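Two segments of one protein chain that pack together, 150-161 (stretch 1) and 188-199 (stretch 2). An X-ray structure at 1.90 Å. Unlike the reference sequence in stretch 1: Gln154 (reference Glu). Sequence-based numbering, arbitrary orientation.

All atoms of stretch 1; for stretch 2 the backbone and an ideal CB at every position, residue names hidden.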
# COMPACT_ATOMS: atom_id res chain seq x y z
N THR A 150 17.63 1.17 30.35
CA THR A 150 17.87 -0.26 30.42
C THR A 150 16.57 -1.04 30.65
O THR A 150 15.57 -0.47 31.08
CB THR A 150 18.86 -0.61 31.56
OG1 THR A 150 18.41 -0.00 32.78
CG2 THR A 150 20.26 -0.10 31.22
N ILE A 151 16.61 -2.34 30.38
CA ILE A 151 15.45 -3.22 30.52
C ILE A 151 15.20 -3.68 31.95
O ILE A 151 16.13 -4.00 32.69
CB ILE A 151 15.64 -4.49 29.65
CG1 ILE A 151 15.87 -4.10 28.19
CG2 ILE A 151 14.43 -5.40 29.79
CD1 ILE A 151 14.70 -3.40 27.55
N ASP A 152 13.93 -3.70 32.36
CA ASP A 152 13.57 -4.17 33.69
C ASP A 152 13.31 -5.67 33.52
O ASP A 152 12.17 -6.09 33.32
CB ASP A 152 12.29 -3.49 34.19
CG ASP A 152 11.94 -3.87 35.62
OD1 ASP A 152 12.38 -4.95 36.07
OD2 ASP A 152 11.22 -3.10 36.29
N PHE A 153 14.37 -6.46 33.61
CA PHE A 153 14.25 -7.91 33.42
C PHE A 153 13.36 -8.64 34.42
O PHE A 153 12.62 -9.55 34.03
CB PHE A 153 15.64 -8.54 33.37
CG PHE A 153 16.49 -8.03 32.24
CD1 PHE A 153 17.52 -7.12 32.48
CD2 PHE A 153 16.25 -8.43 30.93
CE1 PHE A 153 18.30 -6.63 31.44
CE2 PHE A 153 17.02 -7.95 29.88
CZ PHE A 153 18.05 -7.04 30.13
N GLN A 154 13.42 -8.26 35.69
CA GLN A 154 12.60 -8.91 36.70
C GLN A 154 11.12 -8.76 36.33
O GLN A 154 10.37 -9.74 36.33
CB GLN A 154 12.84 -8.30 38.08
CG GLN A 154 14.28 -8.33 38.54
CD GLN A 154 14.43 -7.90 39.99
OE1 GLN A 154 13.92 -6.86 40.39
NE2 GLN A 154 15.14 -8.70 40.78
N LYS A 155 10.72 -7.54 36.01
CA LYS A 155 9.33 -7.27 35.64
C LYS A 155 8.98 -7.96 34.33
O LYS A 155 7.89 -8.51 34.18
CB LYS A 155 9.10 -5.76 35.50
CG LYS A 155 7.69 -5.41 35.03
CD LYS A 155 7.50 -3.90 34.85
CE LYS A 155 7.48 -3.16 36.18
NZ LYS A 155 7.11 -1.73 36.01
N LEU A 156 9.91 -7.94 33.37
CA LEU A 156 9.66 -8.57 32.08
C LEU A 156 9.44 -10.08 32.23
O LEU A 156 8.55 -10.64 31.59
CB LEU A 156 10.82 -8.31 31.11
CG LEU A 156 10.68 -8.93 29.71
CD1 LEU A 156 9.41 -8.42 29.04
CD2 LEU A 156 11.90 -8.57 28.88
N GLU A 157 10.25 -10.73 33.06
CA GLU A 157 10.09 -12.17 33.25
C GLU A 157 8.75 -12.45 33.90
O GLU A 157 8.08 -13.44 33.59
CB GLU A 157 11.22 -12.74 34.11
CG GLU A 157 11.25 -14.27 34.08
CD GLU A 157 12.34 -14.87 34.96
OE1 GLU A 157 13.51 -14.46 34.83
OE2 GLU A 157 12.02 -15.77 35.76
N LYS A 158 8.35 -11.57 34.82
CA LYS A 158 7.08 -11.71 35.50
C LYS A 158 5.94 -11.66 34.49
O LYS A 158 5.05 -12.52 34.50
CB LYS A 158 6.90 -10.60 36.53
CG LYS A 158 5.59 -10.67 37.29
CD LYS A 158 5.50 -9.56 38.32
CE LYS A 158 4.16 -9.58 39.04
NZ LYS A 158 4.07 -8.46 40.03
N LEU A 159 5.97 -10.66 33.62
CA LEU A 159 4.92 -10.50 32.61
C LEU A 159 4.86 -11.66 31.62
O LEU A 159 3.78 -12.03 31.17
CB LEU A 159 5.12 -9.19 31.85
CG LEU A 159 5.02 -7.89 32.65
CD1 LEU A 159 5.45 -6.72 31.78
CD2 LEU A 159 3.60 -7.71 33.16
N SER A 160 6.01 -12.23 31.29
CA SER A 160 6.06 -13.34 30.34
C SER A 160 5.38 -14.58 30.90
O SER A 160 4.94 -15.45 30.14
CB SER A 160 7.51 -13.67 29.98
OG SER A 160 8.18 -14.25 31.09
N LYS A 161 5.30 -14.66 32.22
CA LYS A 161 4.68 -15.81 32.87
C LYS A 161 3.16 -15.72 32.84
O LYS A 161 2.47 -16.71 33.10
CB LYS A 161 5.19 -15.92 34.31
CG LYS A 161 6.63 -16.40 34.41
CD LYS A 161 7.41 -15.66 35.50
CE LYS A 161 6.75 -15.78 36.86
NZ LYS A 161 7.45 -14.95 37.88
N UNK A 188 19.35 -12.20 27.69
CA UNK A 188 18.43 -12.28 28.83
C UNK A 188 16.98 -12.28 28.35
O UNK A 188 16.14 -13.00 28.90
CB UNK A 188 18.67 -11.12 29.79
N UNK A 189 16.69 -11.47 27.35
CA UNK A 189 15.34 -11.40 26.82
C UNK A 189 15.02 -12.70 26.09
O UNK A 189 13.91 -13.23 26.20
CB UNK A 189 15.18 -10.20 25.89
N UNK A 190 16.00 -13.22 25.35
CA UNK A 190 15.82 -14.47 24.62
C UNK A 190 15.44 -15.60 25.56
O UNK A 190 14.54 -16.39 25.27
CB UNK A 190 17.09 -14.83 23.85
N UNK A 191 16.13 -15.69 26.70
CA UNK A 191 15.85 -16.73 27.67
C UNK A 191 14.44 -16.61 28.22
O UNK A 191 13.72 -17.61 28.34
CB UNK A 191 16.87 -16.68 28.81
N UNK A 192 14.03 -15.39 28.55
CA UNK A 192 12.69 -15.14 29.07
C UNK A 192 11.65 -15.55 28.03
O UNK A 192 10.62 -16.15 28.36
CB UNK A 192 12.52 -13.67 29.45
N UNK A 193 11.92 -15.24 26.76
CA UNK A 193 10.99 -15.57 25.69
C UNK A 193 10.86 -17.07 25.45
O UNK A 193 9.75 -17.59 25.39
CB UNK A 193 11.43 -14.88 24.40
N UNK A 194 11.99 -17.76 25.31
CA UNK A 194 11.98 -19.20 25.07
C UNK A 194 11.42 -19.98 26.25
O UNK A 194 10.94 -21.10 26.10
CB UNK A 194 13.40 -19.69 24.76
N UNK A 195 11.48 -19.36 27.43
CA UNK A 195 10.98 -19.95 28.67
C UNK A 195 9.46 -19.88 28.77
O UNK A 195 8.84 -20.64 29.53
CB UNK A 195 11.61 -19.25 29.87
N UNK A 196 8.86 -18.97 28.02
CA UNK A 196 7.41 -18.80 28.02
C UNK A 196 6.82 -19.13 26.66
O UNK A 196 7.52 -19.63 25.78
CB UNK A 196 7.04 -17.37 28.42
N UNK A 197 5.54 -18.84 26.48
CA UNK A 197 4.87 -19.10 25.21
C UNK A 197 4.74 -17.81 24.42
O UNK A 197 3.91 -17.71 23.51
CB UNK A 197 3.49 -19.73 25.44
N UNK A 198 5.56 -16.82 24.76
CA UNK A 198 5.53 -15.54 24.07
C UNK A 198 6.13 -15.64 22.68
O UNK A 198 7.10 -16.35 22.45
CB UNK A 198 6.27 -14.48 24.89
N UNK A 199 5.52 -14.91 21.75
CA UNK A 199 6.00 -14.87 20.39
C UNK A 199 6.89 -13.64 20.39
O UNK A 199 6.79 -12.82 21.31
CB UNK A 199 4.88 -14.81 19.35

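Position 188 lies in a helix that runs nearly parallel to the helix of stretch 1, at 16°. Its CA-to-CB bond points toward stretch 1, and the ideal CB is 3.6 Å from Phe153 CE2. The ring offers a flat apolar face. A long aliphatic chain, a leucine or methionine, or a second aromatic ring could suit it. The residue is Lys188. Its CD lies 3.6 Å from the centroid of the Phe153 ring, almost on the ring normal, a CH-pi contact made by the aliphatic part of the chain.

At position 189 the CB points sideways, 4.7 Å from Leu156 CD2 and 4.9 Å from Phe153 CE2. A branched or flexible apolar chain could reach both. The residue is Ile189. Its CG1 is 3.8 Å from Phe153 CE2, at the ring edge, and its CD1 is 4.4 Å from Ile151 CG1.

Positions 190 and 191 find nothing of stretch 1 near their CBs, so many residues would fit. They are Lys190 and Asp191, which form a salt bridge, NZ of Lys190 to OD1 of Asp191, 2.9 Å.

Position 192 points toward stretch 1. Its CB is 4.7 Å from Ser160 OG, facing a hollow between helix turns. A medium apolar chain, such as isoleucine, leucine, valine or methionine, would suit. The residue is Ile192, a knob among Phe153, Leu156, Glu157 and Ser160. Ile192 CD1 lies 4.1 Å from Leu156 CD2, and Ile192 CG2 lies 3.8 Å from Glu157 CA.

Position 193 points away, and 194 is out of reach. Stretch 1 sets little limit there. They are Val193 and Leu194.

Position 195 points toward stretch 1, but its CB has nothing within 5.5 Å. A long chain could cross the gap to the Ser160 hydroxyl or the Glu157 carboxylate; lysine, arginine or glutamine are candidates. The residue is Lys195. Lys195 NZ donates to Ser160 OG at 2.7 Å and to Ile192 O at 3.0 Å, while that hydroxyl donates to Glu157 O. Lys195 CE packs 3.6 Å from Glu157 CG.

Position 196 has left the helix. Its CB is already 3.3 Å from Ser160 O, so a small residue such as alanine, serine or glycine is reasonable. It is Ser196. Its OG accepts a weak bond from the backbone N of 198, at 3.3 Å.

Position 197 points sideways. Its CB has no near neighbor in stretch 1, so polar or small residues would do as well as others. It is Asp197.

Position 198 points toward stretch 1, with its CB 5.3 Å from Ser160 CB. An apolar chain of some length would bridge this. Leu198 does so, CD1 to Ser160 CB at 3.5 Å.

Position 199 is out of reach and unconstrained here. It is Met199.

Stretch 2 188-199: KIKDIVLKSDLM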
# COMPACT_ATOMS: atom_id res chain seq x y z
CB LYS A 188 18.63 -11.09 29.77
CG LYS A 188 19.77 -11.23 30.77
CD LYS A 188 19.65 -10.15 31.84
CE LYS A 188 20.68 -10.31 32.94
NZ LYS A 188 20.44 -9.32 34.04
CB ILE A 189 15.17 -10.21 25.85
CG1 ILE A 189 15.51 -8.91 26.57
CG2 ILE A 189 13.73 -10.17 25.32
CD1 ILE A 189 15.47 -7.68 25.69
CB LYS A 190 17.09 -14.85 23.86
CG LYS A 190 17.07 -16.28 23.30
CD LYS A 190 18.40 -16.66 22.67
CE LYS A 190 19.53 -16.64 23.69
NZ LYS A 190 19.45 -17.72 24.72
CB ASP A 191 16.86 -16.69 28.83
CG ASP A 191 18.25 -17.14 28.41
OD1 ASP A 191 18.37 -17.86 27.39
OD2 ASP A 191 19.22 -16.78 29.10
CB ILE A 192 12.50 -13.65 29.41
CG1 ILE A 192 13.45 -13.24 30.54
CG2 ILE A 192 11.05 -13.38 29.80
CD1 ILE A 192 13.35 -11.78 30.93
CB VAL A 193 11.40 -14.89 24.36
CG1 VAL A 193 10.52 -15.40 23.22
CG2 VAL A 193 11.27 -13.38 24.50
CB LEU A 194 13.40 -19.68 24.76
CG LEU A 194 14.08 -19.09 23.53
CD1 LEU A 194 15.47 -19.68 23.38
CD2 LEU A 194 13.24 -19.37 22.28
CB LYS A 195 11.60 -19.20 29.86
CG LYS A 195 10.82 -19.29 31.16
CD LYS A 195 11.25 -18.19 32.13
CE LYS A 195 10.98 -16.80 31.55
NZ LYS A 195 9.55 -16.58 31.18
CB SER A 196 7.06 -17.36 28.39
OG SER A 196 7.54 -16.47 27.39
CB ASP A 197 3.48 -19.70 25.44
CG ASP A 197 3.53 -21.02 26.18
OD1 ASP A 197 4.40 -21.86 25.86
OD2 ASP A 197 2.69 -21.22 27.09
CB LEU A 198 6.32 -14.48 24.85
CG LEU A 198 5.70 -13.83 26.09
CD1 LEU A 198 6.71 -12.88 26.71
CD2 LEU A 198 4.43 -13.09 25.72
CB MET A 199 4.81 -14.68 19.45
CG MET A 199 5.06 -15.05 18.01
SD MET A 199 3.51 -15.16 17.11
CE MET A 199 4.12 -15.14 15.43
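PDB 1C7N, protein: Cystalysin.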